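PDB 3KH1: predicted metal-dependent phosphohydrolase from Magnetospirillum magnetotacticum MS-1, which probably acts as a metal-dependent phosphohydrolase of the HD-domain family, perhaps removing the phosphate from deoxynucleoside 5'-monophosphates. Local coordinates for residues D21-I26 and V78-G83; L27-L32 and D84-D89; G66-M71 and T131-F136; P145-F150 and R186-E191. All blocks are in the same frame, centred on the assembly; numbering follows the deposited sequence. Where two conformers were deposited one is given.

Interaction 1 of 4, residues D21-I26 and V78-G83; sequences DKLKTI and VEIDAG
Just beyond the His-Asp pair that gives the HD family its name, the short helix 79-82 sets E79 and I80 against the 3-10 turn 21-25 and against I26, which follows it. One branch of I80, CG1, lies 3.6 Å from L23 N and is flanked by L23 CB; the other, I80 CG2, rests 3.9 Å from K22 CB. The K22 chain is extended, passes I80 CG2 with its CD, and leads its NZ away to E19. I26 CG1 is anti to the carbonyl carbon (chi1 -54°), which brings it up to E79 O; chi2 (-60°) then sets I26 CD1 3.4 Å from E79 O, the same oxygen that accepts from G83 N at 2.8 Å. I26 CG2 sits 4.0 Å from E79 CB and also meets the backbone of G83, where the chain leaves the helix with positive phi (74°). An alanine in place of I26 would probably open a gap over E79 O and G83 and leave the E79 side chain freer to turn. The turn also meets the second subunit: K24, which points away from the helix, pairs through NZ with E39 of that chain, and L23 also touches its W46. The E79 carboxylate lies close to those of D41, D84 and D76, the signature aspartate, like charges gathered as expected near the active centre of an HD-domain phosphohydrolase.

Interaction 2 of 4, residues L27-L32 and D84-D89; sequences LRQTLL and DTFIHD
D84 OD2 is gripped by two waters that tie it to the chain at L27 and Q29. One water donates to D84 OD2 at 2.6 Å and accepts from Q29 N at 2.9 Å. The other donates to both L27 O and D84 OD2, the latter at 3.2 Å, and takes a hydrogen from Q29 NE2. With CG anti to the backbone N (chi1 180°), D84 turns its carboxylate carbon to the 27-29 chain, and direct contact there is packing alone: D84 CB lies 3.4 Å from L27 O, and D84 OD2 lies 3.6 Å from R28 CA. Farther along, Q29 crosses F86 at about a right angle, with Q29 CB 3.7 Å from F86 CD1. Q29 bends at chi2 (-60°), and its amide uses both ends: NE2 holds the shared water and OE1 accepts from H160, whose ring also meets that of F86. A bound calcium ion lies about 4 Å from the F86 side chain. R28 NE pairs with E39, and R28 NH1 stays 4.6 Å from D84 OD1. Solvent thus carries the polar link between the two segments, while the opposite charges of R28 and D84 probably add no more than a longer-range attraction.

Interaction 3 of 4, residues G66-M71 and T131-F136; sequences GRVARM and TADARF
A salt bridge beside an apolar seam joins helix 65-74 to the N-terminal part of helix 132-151, where R67, V68 and M71 meet D133, A134 and F136. The two short segments cross at -60° with their axes 9.3 Å apart. R67 extends from CG to NE and lays its chain past the D133 carboxylate. Its NH1 then donates to D133 OD2 at 2.8 Å (151° at the hydrogen), nearly within the guanidinium plane and on the anti lone pair of that oxygen. D133 OD1 accepts from Q64 N, so both carboxylate oxygens are engaged. Alongside the salt bridge, V68 CG2 lies 3.6 Å from D133 O, and V68 CG1 lies 4.1 Å from F136 CD2. The selenium of selenomethionine M71 rests 3.7 Å from A134 CA. T131 is the N-cap of the second helix, its OG1 accepting from A134 N at 3.2 Å. An alanine in place of R67 would probably leave D133 OD2 without its ionic partner and deprive E125 OE1 of its salt bridge to R67 NH2. Helix 113-128 closes over R67 and M71 through L122, helix 41-54 backs V68 with A52, and the loop residue V63 lies against V68 and D133.

Interaction 4 of 4, residues P145-F150 and R186-E191; sequences PLLHNF and RALVDE
L188 is the bump of this contact, its two methyls entering separate hollows on the surface formed by L146, L147 and F150. L188 CD2 settles against the backbone of the other helix, 3.7 Å from L146 O and 4.0 Å from L147 CD2. L188 CD1 turns to the F150 ring and sits over one face, 3.8 Å from the ring centroid and 19° off its normal, a CH-pi contact. The methyl lies nearest F150 CG and CD1, so it covers the inner part of the ring, toward CB. F150 CG, anti to its backbone N (chi1 -168°), is thereby carried to within 3.6 Å of L188 CD1. In this mostly helical HD fold, helix 179-195 runs alongside the C-terminal end of helix 132-151, the two segments inclined by 26° with axes 10.4 Å apart, a spacing filled by the large side chains between them. One turn on from L188, E191 CG touches the outer edge of the same ring, 3.7 Å from F150 CE1 and near the ring plane, while the E191 carboxylate pairs with R195. F150 also meets Y197 edge-to-face. At the other end of the seam L146 CD1 reaches V189 CG2 at 4.2 Å, and helix 164-177 flanks L146 with L171 and I174.

Interactions 1 and 2 are neighbours, with centres 13 Å apart: each chain segment runs directly from the first into the second, and the like-charged carboxylates of E79 and D84 lie close together where they meet. Interaction 2 also touches interaction 4, their centres 16 Å apart, where L31 O probably accepts from H148 ND1. Interaction 3 stands apart, its centre 21 to 23 Å from those of the others, yet shares helix 132-151 with interaction 4, so this long helix links the two. Along the chain the segments of interactions 1, 2 and 3 alternate, whereas interaction 4 opens after all of them have closed. The early and middle parts of the sequence are thus interlaced within one HD domain, and the C-terminal helix 179-195 packs on through interaction 4, the last in sequence.

Interaction 1 of 4, residues D21-I26 and V78-G83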
loop_
_atom_site.group_PDB
_atom_site.type_symbol
_atom_site.label_atom_id
_atom_site.label_comp_id
_atom_site.label_asym_id
_atom_site.label_seq_id
_atom_site.Cartn_x
_atom_site.Cartn_y
_atom_site.Cartn_z
ATOM N N ASP A 21 -8.882 -2.830 6.497
ATOM C CA ASP A 21 -8.288 -1.848 7.406
ATOM C C ASP A 21 -7.450 -2.512 8.478
ATOM O O ASP A 21 -6.447 -1.934 8.961
ATOM C CB ASP A 21 -9.349 -0.944 8.082
ATOM C CG ASP A 21 -8.744 0.341 8.733
ATOM O OD1 ASP A 21 -8.394 1.246 7.963
ATOM O OD2 ASP A 21 -8.715 0.477 9.998
ATOM N N LYS A 22 -7.899 -3.693 8.919
ATOM C CA LYS A 22 -7.257 -4.381 10.028
ATOM C C LYS A 22 -5.818 -4.785 9.749
ATOM O O LYS A 22 -5.056 -5.039 10.684
ATOM C CB LYS A 22 -8.078 -5.595 10.401
ATOM C CG LYS A 22 -9.454 -5.252 10.960
ATOM C CD LYS A 22 -10.245 -6.554 11.265
ATOM C CE LYS A 22 -11.642 -6.325 11.792
ATOM N NZ LYS A 22 -12.331 -7.667 12.016
ATOM N N LEU A 23 -5.403 -4.817 8.489
ATOM C CA LEU A 23 -4.001 -5.179 8.186
ATOM C C LEU A 23 -3.040 -4.169 8.797
ATOM O O LEU A 23 -1.877 -4.462 9.085
ATOM C CB LEU A 23 -3.799 -5.319 6.679
ATOM C CG LEU A 23 -2.434 -5.868 6.261
ATOM C CD1 LEU A 23 -2.283 -7.299 6.804
ATOM C CD2 LEU A 23 -2.296 -5.796 4.780
ATOM N N LYS A 24 -3.526 -2.948 8.970
ATOM C CA LYS A 24 -2.735 -1.840 9.508
ATOM C C LYS A 24 -2.288 -2.083 10.946
ATOM O O LYS A 24 -1.313 -1.451 11.360
ATOM C CB LYS A 24 -3.554 -0.539 9.411
ATOM C CG LYS A 24 -3.849 -0.137 7.939
ATOM C CD LYS A 24 -4.912 0.941 7.824
ATOM C CE LYS A 24 -5.349 1.144 6.381
ATOM N NZ LYS A 24 -6.493 2.130 6.267
ATOM N N THR A 25 -2.931 -3.003 11.639
ATOM C CA THR A 25 -2.671 -3.294 13.028
ATOM C C THR A 25 -1.719 -4.476 13.226
ATOM O O THR A 25 -1.388 -4.802 14.352
ATOM C CB THR A 25 -4.038 -3.624 13.816
ATOM O OG1 THR A 25 -4.543 -4.879 13.382
ATOM C CG2 THR A 25 -5.061 -2.629 13.585
ATOM N N ILE A 26 -1.291 -5.125 12.143
ATOM C CA ILE A 26 -0.415 -6.318 12.221
ATOM C C ILE A 26 1.021 -5.852 12.099
ATOM O O ILE A 26 1.437 -5.263 11.074
ATOM C CB ILE A 26 -0.741 -7.343 11.147
ATOM C CG1 ILE A 26 -2.217 -7.747 11.163
ATOM C CG2 ILE A 26 0.181 -8.591 11.288
ATOM C CD1 ILE A 26 -2.689 -8.377 12.474
ATOM N N VAL A 78 -3.899 -12.373 4.695
ATOM C CA VAL A 78 -4.121 -13.461 5.641
ATOM C C VAL A 78 -3.607 -13.195 7.057
ATOM O O VAL A 78 -4.137 -13.772 8.041
ATOM C CB VAL A 78 -3.521 -14.809 5.153
ATOM C CG1 VAL A 78 -4.328 -15.319 3.919
ATOM C CG2 VAL A 78 -1.984 -14.712 4.903
ATOM N N GLU A 79 -2.608 -12.323 7.199
ATOM C CA GLU A 79 -2.062 -12.008 8.521
ATOM C C GLU A 79 -3.042 -11.278 9.445
ATOM O O GLU A 79 -2.821 -11.225 10.651
ATOM C CB GLU A 79 -0.703 -11.281 8.410
ATOM C CG GLU A 79 0.336 -12.120 7.603
ATOM C CD GLU A 79 1.782 -11.768 7.853
ATOM O OE1 GLU A 79 2.078 -10.711 8.399
ATOM O OE2 GLU A 79 2.633 -12.636 7.503
ATOM N N ILE A 80 -4.104 -10.681 8.904
ATOM C CA ILE A 80 -5.170 -10.114 9.741
ATOM C C ILE A 80 -5.597 -11.111 10.790
ATOM O O ILE A 80 -5.823 -10.721 11.935
ATOM C CB ILE A 80 -6.359 -9.606 8.902
ATOM C CG1 ILE A 80 -5.970 -8.364 8.106
ATOM C CG2 ILE A 80 -7.595 -9.363 9.762
ATOM C CD1 ILE A 80 -6.896 -8.047 6.980
ATOM N N ASP A 81 -5.794 -12.372 10.389
ATOM C CA ASP A 81 -6.176 -13.420 11.309
ATOM C C ASP A 81 -4.973 -14.238 11.789
ATOM O O ASP A 81 -4.968 -14.724 12.933
ATOM C CB ASP A 81 -7.187 -14.394 10.672
ATOM C CG ASP A 81 -8.571 -13.796 10.408
ATOM O OD1 ASP A 81 -8.852 -12.616 10.783
ATOM O OD2 ASP A 81 -9.396 -14.615 9.867
ATOM N N ALA A 82 -3.991 -14.475 10.914
ATOM C CA ALA A 82 -2.882 -15.388 11.258
ATOM C C ALA A 82 -1.734 -14.723 12.013
ATOM O O ALA A 82 -0.907 -15.441 12.595
ATOM C CB ALA A 82 -2.346 -16.098 10.020
ATOM N N GLY A 83 -1.660 -13.393 11.993
ATOM C CA GLY A 83 -0.535 -12.654 12.569
ATOM C C GLY A 83 0.705 -12.761 11.707
ATOM O O GLY A 83 0.730 -13.434 10.687
#

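Interaction 2 of 4, residues L27-L32 and D84-D89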
loop_
_atom_site.group_PDB
_atom_site.type_symbol
_atom_site.label_atom_id
_atom_site.label_comp_id
_atom_site.label_asym_id
_atom_site.label_seq_id
_atom_site.Cartn_x
_atom_site.Cartn_y
_atom_site.Cartn_z
ATOM N N LEU A 27 1.799 -6.075 13.136
ATOM C CA LEU A 27 3.187 -5.562 13.219
ATOM C C LEU A 27 4.257 -6.601 12.894
ATOM O O LEU A 27 4.177 -7.768 13.278
ATOM C CB LEU A 27 3.460 -4.996 14.609
ATOM C CG LEU A 27 2.471 -3.868 14.983
ATOM C CD1 LEU A 27 2.685 -3.294 16.334
ATOM C CD2 LEU A 27 2.448 -2.753 13.885
ATOM N N ARG A 28 5.251 -6.148 12.171
ATOM C CA ARG A 28 6.417 -6.920 11.789
ATOM C C ARG A 28 7.564 -6.642 12.762
ATOM O O ARG A 28 7.483 -5.745 13.607
ATOM C CB ARG A 28 6.844 -6.492 10.384
ATOM C CG ARG A 28 5.823 -6.842 9.336
ATOM C CD ARG A 28 6.025 -6.180 8.003
ATOM N NE ARG A 28 7.375 -6.312 7.530
ATOM C CZ ARG A 28 7.946 -7.312 6.912
ATOM N NH1 ARG A 28 7.219 -8.309 6.471
ATOM N NH2 ARG A 28 9.264 -7.229 6.612
ATOM N N GLN A 29 8.677 -7.358 12.610
ATOM C CA GLN A 29 9.898 -7.035 13.379
ATOM C C GLN A 29 10.817 -6.022 12.701
ATOM O O GLN A 29 11.673 -5.420 13.369
ATOM C CB GLN A 29 10.695 -8.306 13.681
ATOM C CG GLN A 29 9.975 -9.195 14.634
ATOM C CD GLN A 29 9.721 -8.491 15.955
ATOM O OE1 GLN A 29 10.675 -8.085 16.644
ATOM N NE2 GLN A 29 8.437 -8.341 16.323
ATOM N N THR A 30 10.643 -5.793 11.411
ATOM C CA THR A 30 11.325 -4.744 10.680
ATOM C C THR A 30 11.008 -3.420 11.298
ATOM O O THR A 30 9.881 -3.153 11.593
ATOM C CB THR A 30 10.838 -4.754 9.202
ATOM O OG1 THR A 30 10.978 -6.088 8.631
ATOM C CG2 THR A 30 11.523 -3.671 8.388
ATOM N N LEU A 31 12.026 -2.605 11.509
ATOM C CA LEU A 31 11.841 -1.237 11.982
ATOM C C LEU A 31 11.774 -0.278 10.822
ATOM O O LEU A 31 12.376 -0.496 9.785
ATOM C CB LEU A 31 12.963 -0.809 12.926
ATOM C CG LEU A 31 13.229 -1.706 14.138
ATOM C CD1 LEU A 31 14.387 -1.133 14.991
ATOM C CD2 LEU A 31 11.976 -1.868 14.967
ATOM N N LEU A 32 11.025 0.797 11.003
ATOM C CA LEU A 32 11.226 1.950 10.122
ATOM C C LEU A 32 12.719 2.333 10.116
ATOM O O LEU A 32 13.464 2.082 11.049
ATOM C CB LEU A 32 10.384 3.139 10.593
ATOM C CG LEU A 32 8.923 3.178 10.106
ATOM C CD1 LEU A 32 8.172 1.906 10.129
ATOM C CD2 LEU A 32 8.196 4.396 10.644
ATOM N N ASP A 84 1.730 -12.044 12.103
ATOM C CA ASP A 84 2.996 -12.081 11.445
ATOM C C ASP A 84 3.890 -13.131 12.108
ATOM O O ASP A 84 3.806 -13.367 13.325
ATOM C CB ASP A 84 3.663 -10.706 11.560
ATOM C CG ASP A 84 5.022 -10.656 10.888
ATOM O OD1 ASP A 84 5.018 -10.808 9.669
ATOM O OD2 ASP A 84 6.049 -10.469 11.557
ATOM N N THR A 85 4.717 -13.773 11.278
ATOM C CA THR A 85 5.726 -14.695 11.740
ATOM C C THR A 85 7.078 -14.187 11.258
ATOM O O THR A 85 7.289 -14.065 10.052
ATOM C CB THR A 85 5.473 -16.127 11.136
ATOM O OG1 THR A 85 4.114 -16.602 11.410
ATOM C CG2 THR A 85 6.465 -17.120 11.731
ATOM N N PHE A 86 7.998 -13.921 12.174
ATOM C CA PHE A 86 9.332 -13.445 11.789
ATOM C C PHE A 86 10.033 -14.552 11.009
ATOM O O PHE A 86 9.970 -15.704 11.391
ATOM C CB PHE A 86 10.100 -13.073 13.027
ATOM C CG PHE A 86 11.472 -12.508 12.764
ATOM C CD1 PHE A 86 11.659 -11.438 11.910
ATOM C CD2 PHE A 86 12.557 -13.064 13.388
ATOM C CE1 PHE A 86 12.933 -10.900 11.723
ATOM C CE2 PHE A 86 13.835 -12.571 13.210
ATOM C CZ PHE A 86 14.027 -11.460 12.380
ATOM N N ILE A 87 10.667 -14.185 9.907
ATOM C CA ILE A 87 11.194 -15.160 8.960
ATOM C C ILE A 87 12.167 -16.130 9.594
ATOM O O ILE A 87 12.203 -17.297 9.217
ATOM C CB ILE A 87 11.839 -14.404 7.738
ATOM C CG1 ILE A 87 12.294 -15.377 6.652
ATOM C CG2 ILE A 87 13.047 -13.547 8.188
ATOM C CD1 ILE A 87 11.249 -15.860 5.809
ATOM N N HIS A 88 12.946 -15.679 10.575
ATOM C CA HIS A 88 13.935 -16.523 11.234
ATOM C C HIS A 88 13.425 -17.285 12.469
ATOM O O HIS A 88 14.179 -18.040 13.099
ATOM C CB HIS A 88 15.166 -15.687 11.589
ATOM C CG HIS A 88 15.819 -15.054 10.394
ATOM N ND1 HIS A 88 16.392 -15.792 9.375
ATOM C CD2 HIS A 88 15.957 -13.758 10.037
ATOM C CE1 HIS A 88 16.869 -14.965 8.456
ATOM N NE2 HIS A 88 16.605 -13.729 8.823
ATOM N N ASP A 89 12.144 -17.137 12.771
ATOM C CA ASP A 89 11.532 -17.822 13.913
ATOM C C ASP A 89 10.999 -19.204 13.489
ATOM O O ASP A 89 9.857 -19.336 12.961
ATOM C CB ASP A 89 10.397 -16.968 14.499
ATOM C CG ASP A 89 10.888 -15.898 15.482
ATOM O OD1 ASP A 89 12.083 -15.880 15.853
ATOM O OD2 ASP A 89 10.037 -15.073 15.897
HETATM O O HOH W 1 6.167 -9.406 14.566
HETATM O O HOH W 2 8.502 -9.861 11.117
#

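Interaction 3 of 4, residues G66-M71 and T131-F136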
loop_
_atom_site.group_PDB
_atom_site.type_symbol
_atom_site.label_atom_id
_atom_site.label_comp_id
_atom_site.label_asym_id
_atom_site.label_seq_id
_atom_site.Cartn_x
_atom_site.Cartn_y
_atom_site.Cartn_z
ATOM N N GLY A 66 2.056 -4.742 -13.079
ATOM C CA GLY A 66 0.820 -4.397 -12.404
ATOM C C GLY A 66 0.253 -5.560 -11.608
ATOM O O GLY A 66 -0.326 -5.386 -10.536
ATOM N N ARG A 67 0.429 -6.763 -12.150
ATOM C CA ARG A 67 0.011 -7.962 -11.468
ATOM C C ARG A 67 0.886 -8.261 -10.257
ATOM O O ARG A 67 0.364 -8.651 -9.206
ATOM C CB ARG A 67 -0.034 -9.124 -12.449
ATOM C CG ARG A 67 -0.587 -10.411 -11.881
ATOM C CD ARG A 67 -0.922 -11.425 -12.988
ATOM N NE ARG A 67 -1.615 -12.607 -12.497
ATOM C CZ ARG A 67 -1.000 -13.607 -11.891
ATOM N NH1 ARG A 67 0.326 -13.566 -11.697
ATOM N NH2 ARG A 67 -1.721 -14.626 -11.480
ATOM N N VAL A 68 2.185 -8.059 -10.394
ATOM C CA VAL A 68 3.092 -8.120 -9.238
ATOM C C VAL A 68 2.639 -7.145 -8.149
ATOM O O VAL A 68 2.582 -7.503 -6.957
ATOM C CB VAL A 68 4.557 -7.854 -9.659
ATOM C CG1 VAL A 68 5.459 -7.627 -8.431
ATOM C CG2 VAL A 68 5.068 -9.049 -10.513
ATOM N N ALA A 69 2.285 -5.914 -8.546
ATOM C CA ALA A 69 1.833 -4.913 -7.597
ATOM C C ALA A 69 0.596 -5.411 -6.879
ATOM O O ALA A 69 0.509 -5.315 -5.655
ATOM C CB ALA A 69 1.584 -3.556 -8.267
ATOM N N ARG A 70 -0.375 -5.900 -7.627
ATOM C CA ARG A 70 -1.634 -6.395 -7.015
ATOM C C ARG A 70 -1.365 -7.529 -6.046
ATOM O O ARG A 70 -1.849 -7.553 -4.918
ATOM C CB ARG A 70 -2.609 -6.839 -8.108
ATOM C CG ARG A 70 -3.906 -7.392 -7.610
ATOM C CD ARG A 70 -4.900 -7.671 -8.660
ATOM N NE ARG A 70 -4.545 -8.749 -9.587
ATOM C CZ ARG A 70 -4.142 -8.586 -10.849
ATOM N NH1 ARG A 70 -3.742 -7.407 -11.286
ATOM N NH2 ARG A 70 -4.036 -9.631 -11.648
HETATM N N MSE A 71 -0.511 -8.448 -6.467
HETATM C CA MSE A 71 -0.133 -9.578 -5.647
HETATM C C MSE A 71 0.515 -9.114 -4.337
HETATM O O MSE A 71 0.186 -9.592 -3.254
HETATM C CB MSE A 71 0.850 -10.464 -6.449
HETATM C CG MSE A 71 1.378 -11.675 -5.716
HETATM SE SE MSE A 71 2.735 -12.605 -6.769
HETATM C CE MSE A 71 1.549 -13.515 -7.994
ATOM N N THR A 131 6.045 -18.921 -10.086
ATOM C CA THR A 131 5.832 -18.222 -11.354
ATOM C C THR A 131 6.764 -17.003 -11.467
ATOM O O THR A 131 7.372 -16.567 -10.500
ATOM C CB THR A 131 4.371 -17.739 -11.487
ATOM O OG1 THR A 131 4.124 -16.771 -10.451
ATOM C CG2 THR A 131 3.347 -18.901 -11.369
ATOM N N ALA A 132 6.890 -16.458 -12.668
ATOM C CA ALA A 132 7.719 -15.274 -12.880
ATOM C C ALA A 132 7.253 -14.130 -11.998
ATOM O O ALA A 132 8.074 -13.469 -11.352
ATOM C CB ALA A 132 7.740 -14.852 -14.399
ATOM N N ASP A 133 5.951 -13.857 -11.985
ATOM C CA ASP A 133 5.443 -12.788 -11.162
ATOM C C ASP A 133 5.749 -13.018 -9.673
ATOM O O ASP A 133 6.112 -12.087 -8.954
ATOM C CB ASP A 133 3.924 -12.618 -11.361
ATOM C CG ASP A 133 3.557 -11.976 -12.711
ATOM O OD1 ASP A 133 4.423 -11.462 -13.459
ATOM O OD2 ASP A 133 2.333 -12.030 -12.962
ATOM N N ALA A 134 5.530 -14.240 -9.188
ATOM C CA ALA A 134 5.745 -14.539 -7.785
ATOM C C ALA A 134 7.216 -14.420 -7.405
ATOM O O ALA A 134 7.510 -13.975 -6.296
ATOM C CB ALA A 134 5.179 -15.947 -7.425
ATOM N N ARG A 135 8.133 -14.815 -8.282
ATOM C CA ARG A 135 9.539 -14.699 -7.995
ATOM C C ARG A 135 9.981 -13.243 -7.882
ATOM O O ARG A 135 10.769 -12.894 -6.996
ATOM C CB ARG A 135 10.430 -15.432 -9.001
ATOM C CG ARG A 135 10.395 -16.942 -8.819
ATOM C CD ARG A 135 11.344 -17.670 -9.736
ATOM N NE ARG A 135 10.663 -18.015 -10.951
ATOM C CZ ARG A 135 10.817 -17.431 -12.130
ATOM N NH1 ARG A 135 11.631 -16.377 -12.303
ATOM N NH2 ARG A 135 10.105 -17.899 -13.155
ATOM N N PHE A 136 9.465 -12.381 -8.753
ATOM C CA PHE A 136 9.841 -10.965 -8.674
ATOM C C PHE A 136 9.213 -10.333 -7.422
ATOM O O PHE A 136 9.864 -9.624 -6.700
ATOM C CB PHE A 136 9.478 -10.228 -9.957
ATOM C CG PHE A 136 10.076 -8.866 -10.040
ATOM C CD1 PHE A 136 11.452 -8.691 -10.104
ATOM C CD2 PHE A 136 9.258 -7.727 -10.063
ATOM C CE1 PHE A 136 11.973 -7.432 -10.146
ATOM C CE2 PHE A 136 9.803 -6.436 -10.124
ATOM C CZ PHE A 136 11.141 -6.309 -10.178
#

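Interaction 4 of 4, residues P145-F150 and R186-E191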
loop_
_atom_site.group_PDB
_atom_site.type_symbol
_atom_site.label_atom_id
_atom_site.label_comp_id
_atom_site.label_asym_id
_atom_site.label_seq_id
_atom_site.Cartn_x
_atom_site.Cartn_y
_atom_site.Cartn_z
ATOM N N PRO A 145 13.495 -5.698 3.712
ATOM C CA PRO A 145 13.956 -5.758 5.093
ATOM C C PRO A 145 15.470 -5.617 5.217
ATOM O O PRO A 145 15.963 -5.179 6.253
ATOM C CB PRO A 145 13.445 -7.101 5.623
ATOM C CG PRO A 145 12.431 -7.478 4.663
ATOM C CD PRO A 145 12.647 -6.852 3.367
ATOM N N LEU A 146 16.206 -6.065 4.213
ATOM C CA LEU A 146 17.665 -5.870 4.184
ATOM C C LEU A 146 18.021 -4.395 4.136
ATOM O O LEU A 146 18.894 -3.904 4.877
ATOM C CB LEU A 146 18.309 -6.624 3.030
ATOM C CG LEU A 146 18.042 -8.121 2.967
ATOM C CD1 LEU A 146 18.745 -8.731 1.723
ATOM C CD2 LEU A 146 18.418 -8.854 4.229
ATOM N N LEU A 147 17.306 -3.670 3.276
ATOM C CA LEU A 147 17.450 -2.216 3.222
ATOM C C LEU A 147 17.221 -1.594 4.573
ATOM O O LEU A 147 17.990 -0.719 5.018
ATOM C CB LEU A 147 16.492 -1.611 2.196
ATOM C CG LEU A 147 16.621 -2.031 0.720
ATOM C CD1 LEU A 147 15.553 -1.362 -0.142
ATOM C CD2 LEU A 147 17.958 -1.702 0.151
ATOM N N HIS A 148 16.169 -2.028 5.242
ATOM C CA HIS A 148 15.834 -1.423 6.548
ATOM C C HIS A 148 16.823 -1.803 7.638
ATOM O O HIS A 148 17.235 -0.935 8.411
ATOM C CB HIS A 148 14.420 -1.799 6.954
ATOM C CG HIS A 148 13.377 -0.953 6.298
ATOM N ND1 HIS A 148 12.440 -0.283 7.018
ATOM C CD2 HIS A 148 13.155 -0.637 4.988
ATOM C CE1 HIS A 148 11.698 0.436 6.190
ATOM N NE2 HIS A 148 12.111 0.252 4.951
ATOM N N ASN A 149 17.295 -3.054 7.656
ATOM C CA ASN A 149 18.267 -3.445 8.629
ATOM C C ASN A 149 19.561 -2.672 8.425
ATOM O O ASN A 149 20.248 -2.303 9.376
ATOM C CB ASN A 149 18.533 -4.958 8.567
ATOM C CG ASN A 149 17.967 -5.713 9.722
ATOM O OD1 ASN A 149 18.199 -5.393 10.883
ATOM N ND2 ASN A 149 17.294 -6.806 9.400
ATOM N N PHE A 150 19.905 -2.363 7.182
ATOM C CA PHE A 150 21.131 -1.592 6.939
ATOM C C PHE A 150 20.952 -0.172 7.517
ATOM O O PHE A 150 21.821 0.351 8.210
ATOM C CB PHE A 150 21.459 -1.549 5.456
ATOM C CG PHE A 150 22.828 -1.026 5.164
ATOM C CD1 PHE A 150 23.905 -1.893 5.127
ATOM C CD2 PHE A 150 23.038 0.308 4.921
ATOM C CE1 PHE A 150 25.162 -1.428 4.879
ATOM C CE2 PHE A 150 24.328 0.808 4.685
ATOM C CZ PHE A 150 25.384 -0.073 4.638
ATOM N N ARG A 186 23.553 -8.837 -1.914
ATOM C CA ARG A 186 24.766 -9.441 -1.394
ATOM C C ARG A 186 25.831 -8.389 -1.008
ATOM O O ARG A 186 26.495 -8.515 0.007
ATOM C CB ARG A 186 25.392 -10.457 -2.387
ATOM C CG ARG A 186 24.593 -11.747 -2.580
ATOM C CD ARG A 186 25.375 -12.789 -3.379
ATOM N NE ARG A 186 25.691 -12.269 -4.736
ATOM C CZ ARG A 186 24.863 -12.285 -5.789
ATOM N NH1 ARG A 186 23.651 -12.801 -5.705
ATOM N NH2 ARG A 186 25.263 -11.774 -6.938
ATOM N N ALA A 187 25.996 -7.368 -1.832
ATOM C CA ALA A 187 26.984 -6.310 -1.536
ATOM C C ALA A 187 26.552 -5.523 -0.277
ATOM O O ALA A 187 27.345 -5.185 0.574
ATOM C CB ALA A 187 27.125 -5.380 -2.739
ATOM N N LEU A 188 25.248 -5.297 -0.123
ATOM C CA LEU A 188 24.723 -4.611 1.047
ATOM C C LEU A 188 25.004 -5.412 2.297
ATOM O O LEU A 188 25.431 -4.873 3.321
ATOM C CB LEU A 188 23.201 -4.392 0.882
ATOM C CG LEU A 188 22.490 -3.479 1.881
ATOM C CD1 LEU A 188 22.871 -1.995 1.648
ATOM C CD2 LEU A 188 20.983 -3.679 1.803
ATOM N N VAL A 189 24.757 -6.730 2.227
ATOM C CA VAL A 189 24.982 -7.592 3.384
ATOM C C VAL A 189 26.475 -7.715 3.701
ATOM O O VAL A 189 26.859 -7.686 4.852
ATOM C CB VAL A 189 24.306 -8.967 3.105
ATOM C CG1 VAL A 189 24.721 -10.023 4.133
ATOM C CG2 VAL A 189 22.762 -8.787 3.075
ATOM N N ASP A 190 27.326 -7.792 2.670
ATOM C CA ASP A 190 28.765 -7.775 2.897
ATOM C C ASP A 190 29.168 -6.550 3.704
ATOM O O ASP A 190 29.956 -6.635 4.632
ATOM C CB ASP A 190 29.561 -7.735 1.573
ATOM C CG ASP A 190 29.555 -9.060 0.802
ATOM O OD1 ASP A 190 29.192 -10.117 1.367
ATOM O OD2 ASP A 190 29.922 -9.029 -0.406
ATOM N N GLU A 191 28.653 -5.389 3.299
ATOM C CA GLU A 191 28.981 -4.152 3.992
ATOM C C GLU A 191 28.395 -4.176 5.415
ATOM O O GLU A 191 29.037 -3.710 6.356
ATOM C CB GLU A 191 28.492 -2.942 3.209
ATOM C CG GLU A 191 28.758 -1.597 3.897
ATOM C CD GLU A 191 30.221 -1.189 4.032
ATOM O OE1 GLU A 191 31.090 -1.742 3.329
ATOM O OE2 GLU A 191 30.489 -0.281 4.857
#